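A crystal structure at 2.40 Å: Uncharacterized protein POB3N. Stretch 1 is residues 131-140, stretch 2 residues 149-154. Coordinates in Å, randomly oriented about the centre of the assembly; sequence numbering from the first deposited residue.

Stretch 1 (131-140) EIPYSEIANT
Stretch 2 149-154: AVEFAP

How do the two stretches run against each other? Stretch 2 is extended through residues 149-152 and lies antiparallel to the strand that includes Asn139 and Thr140, the axes 4.7 Å apart at their closest and their directions 151° apart. Asn139 pairs with Glu151 (CA to CA 5.1 Å) and Thr140 with Val150 (CA to CA 4.8 Å). Before this, stretch 1 leaves the strand at 131-133 through a 3-10 segment at 134-136, tied by Glu136 N to Pro133 O and Ile137 N to Tyr134 O, both 3.1 Å.

Which donors and acceptors are satisfied across the gap? Glu151 N donates to Asn139 O at 2.9 Å, almost linearly (177°). In return Glu151 O accepts twice: from Ala138 N at 2.8 Å (150°) and, weakly, from Asn139 N at 3.3 Å. Ala138, with phi/psi of -85/-41, departs from extended geometry, and both consecutive amides reach this one carbonyl. Asn139 O also receives a CA-H contact from Val150 CA at 3.5 Å, as Ala149 O does from Thr140 CA at 3.4 Å.

What packs around Phe152? Its CA-to-CB bond points away from stretch 1, but chi1 m with chi2 -84° brings the ring back. At the ring's edge, Ile132 CG2 lies 3.6 Å from Phe152 CE1, and Glu136 O lies 3.3 Å from Phe152 CD1. The buried Glu136 carboxylate is hydrogen-bonded elsewhere in the structure.

Which other side chains close the contact? Ile137 (chi1 m, chi2 t) sets its CD1 3.7 Å from CG1 of Val150 (chi1 t), a branched apolar pair suited to strands. Small side chains fit where Ala138 CB meets Ala153 CB at 4.1 Å. Together the stretches bury 425 Å².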

# COMPACT_ATOMS: atom_id res chain seq x y z
N GLU H 131 -3.99 0.01 1.12
CA GLU H 131 -4.95 1.11 1.14
C GLU H 131 -4.58 2.15 0.09
O GLU H 131 -3.40 2.45 -0.11
CB GLU H 131 -4.97 1.77 2.52
CG GLU H 131 -5.36 0.84 3.66
CD GLU H 131 -4.17 0.41 4.49
OE1 GLU H 131 -3.03 0.53 3.99
OE2 GLU H 131 -4.37 -0.05 5.63
N ILE H 132 -5.59 2.70 -0.58
CA ILE H 132 -5.37 3.78 -1.55
C ILE H 132 -6.18 5.02 -1.18
O ILE H 132 -7.41 5.00 -1.24
CB ILE H 132 -5.76 3.33 -2.97
CG1 ILE H 132 -4.92 2.13 -3.39
CG2 ILE H 132 -5.53 4.46 -3.97
CD1 ILE H 132 -5.69 1.08 -4.15
N PRO H 133 -5.48 6.09 -0.77
CA PRO H 133 -6.12 7.36 -0.42
C PRO H 133 -6.78 8.00 -1.63
O PRO H 133 -6.19 7.99 -2.71
CB PRO H 133 -4.96 8.23 0.09
CG PRO H 133 -3.82 7.29 0.32
CD PRO H 133 -4.02 6.12 -0.59
N TYR H 134 -7.99 8.53 -1.46
CA TYR H 134 -8.75 9.14 -2.55
C TYR H 134 -8.00 10.30 -3.20
O TYR H 134 -8.13 10.54 -4.40
CB TYR H 134 -10.12 9.61 -2.03
CG TYR H 134 -11.02 8.47 -1.58
CD1 TYR H 134 -10.93 7.22 -2.16
CD2 TYR H 134 -11.93 8.66 -0.55
CE1 TYR H 134 -11.74 6.18 -1.75
CE2 TYR H 134 -12.74 7.62 -0.12
CZ TYR H 134 -12.64 6.39 -0.73
OH TYR H 134 -13.44 5.34 -0.32
N SER H 135 -7.20 11.01 -2.40
CA SER H 135 -6.45 12.16 -2.89
C SER H 135 -5.39 11.79 -3.92
O SER H 135 -4.92 12.64 -4.68
CB SER H 135 -5.80 12.90 -1.71
OG SER H 135 -4.92 12.05 -1.00
N GLU H 136 -5.01 10.51 -3.96
CA GLU H 136 -4.02 10.04 -4.92
C GLU H 136 -4.63 9.64 -6.25
O GLU H 136 -3.93 9.54 -7.26
CB GLU H 136 -3.26 8.84 -4.34
CG GLU H 136 -2.32 9.20 -3.20
CD GLU H 136 -1.13 10.01 -3.67
OE1 GLU H 136 -0.46 9.57 -4.63
OE2 GLU H 136 -0.88 11.08 -3.09
N ILE H 137 -5.94 9.42 -6.27
CA ILE H 137 -6.61 8.87 -7.44
C ILE H 137 -6.93 9.93 -8.50
O ILE H 137 -7.62 10.92 -8.22
CB ILE H 137 -7.91 8.12 -7.04
CG1 ILE H 137 -7.57 6.96 -6.09
CG2 ILE H 137 -8.65 7.61 -8.27
CD1 ILE H 137 -8.78 6.19 -5.59
N ALA H 138 -6.42 9.72 -9.71
CA ALA H 138 -6.63 10.64 -10.82
C ALA H 138 -7.95 10.34 -11.52
O ALA H 138 -8.68 11.26 -11.89
CB ALA H 138 -5.47 10.56 -11.81
N ASN H 139 -8.24 9.06 -11.69
CA ASN H 139 -9.49 8.66 -12.32
C ASN H 139 -10.00 7.29 -11.90
O ASN H 139 -9.23 6.41 -11.50
CB ASN H 139 -9.35 8.69 -13.85
CG ASN H 139 -10.22 9.75 -14.49
OD1 ASN H 139 -9.81 10.90 -14.65
ND2 ASN H 139 -11.44 9.37 -14.86
N THR H 140 -11.32 7.12 -12.00
CA THR H 140 -11.97 5.85 -11.71
C THR H 140 -12.80 5.53 -12.93
O THR H 140 -13.68 6.30 -13.32
CB THR H 140 -12.86 5.93 -10.46
OG1 THR H 140 -12.10 6.41 -9.34
CG2 THR H 140 -13.42 4.55 -10.13
N ALA H 149 -11.20 0.39 -13.11
CA ALA H 149 -9.80 0.81 -13.20
C ALA H 149 -9.57 2.04 -12.33
O ALA H 149 -10.31 3.02 -12.43
CB ALA H 149 -9.43 1.11 -14.65
N VAL H 150 -8.55 1.99 -11.49
CA VAL H 150 -8.18 3.13 -10.65
C VAL H 150 -6.83 3.64 -11.12
O VAL H 150 -5.82 2.94 -10.99
CB VAL H 150 -8.11 2.75 -9.16
CG1 VAL H 150 -7.73 3.96 -8.33
CG2 VAL H 150 -9.44 2.19 -8.69
N GLU H 151 -6.82 4.85 -11.67
CA GLU H 151 -5.62 5.38 -12.31
C GLU H 151 -4.94 6.48 -11.51
O GLU H 151 -5.60 7.25 -10.80
CB GLU H 151 -5.94 5.88 -13.73
CG GLU H 151 -7.10 5.16 -14.40
CD GLU H 151 -7.21 5.50 -15.87
OE1 GLU H 151 -8.20 5.08 -16.50
OE2 GLU H 151 -6.30 6.17 -16.40
N PHE H 152 -3.62 6.55 -11.63
CA PHE H 152 -2.84 7.55 -10.92
C PHE H 152 -2.07 8.43 -11.90
O PHE H 152 -1.84 8.05 -13.05
CB PHE H 152 -1.88 6.86 -9.95
CG PHE H 152 -2.56 5.89 -9.03
CD1 PHE H 152 -3.15 6.34 -7.86
CD2 PHE H 152 -2.61 4.54 -9.33
CE1 PHE H 152 -3.79 5.46 -7.00
CE2 PHE H 152 -3.24 3.65 -8.48
CZ PHE H 152 -3.83 4.11 -7.31
N ALA H 153 -1.67 9.61 -11.43
CA ALA H 153 -0.88 10.53 -12.24
C ALA H 153 0.45 10.81 -11.56
O ALA H 153 0.63 11.87 -10.96
CB ALA H 153 -1.63 11.83 -12.46
N PRO H 154 1.38 9.85 -11.63
CA PRO H 154 2.67 10.02 -10.95
C PRO H 154 3.52 11.08 -11.65
O PRO H 154 4.40 11.67 -11.02
CB PRO H 154 3.31 8.64 -11.08
CG PRO H 154 2.72 8.08 -12.34
CD PRO H 154 1.30 8.56 -12.34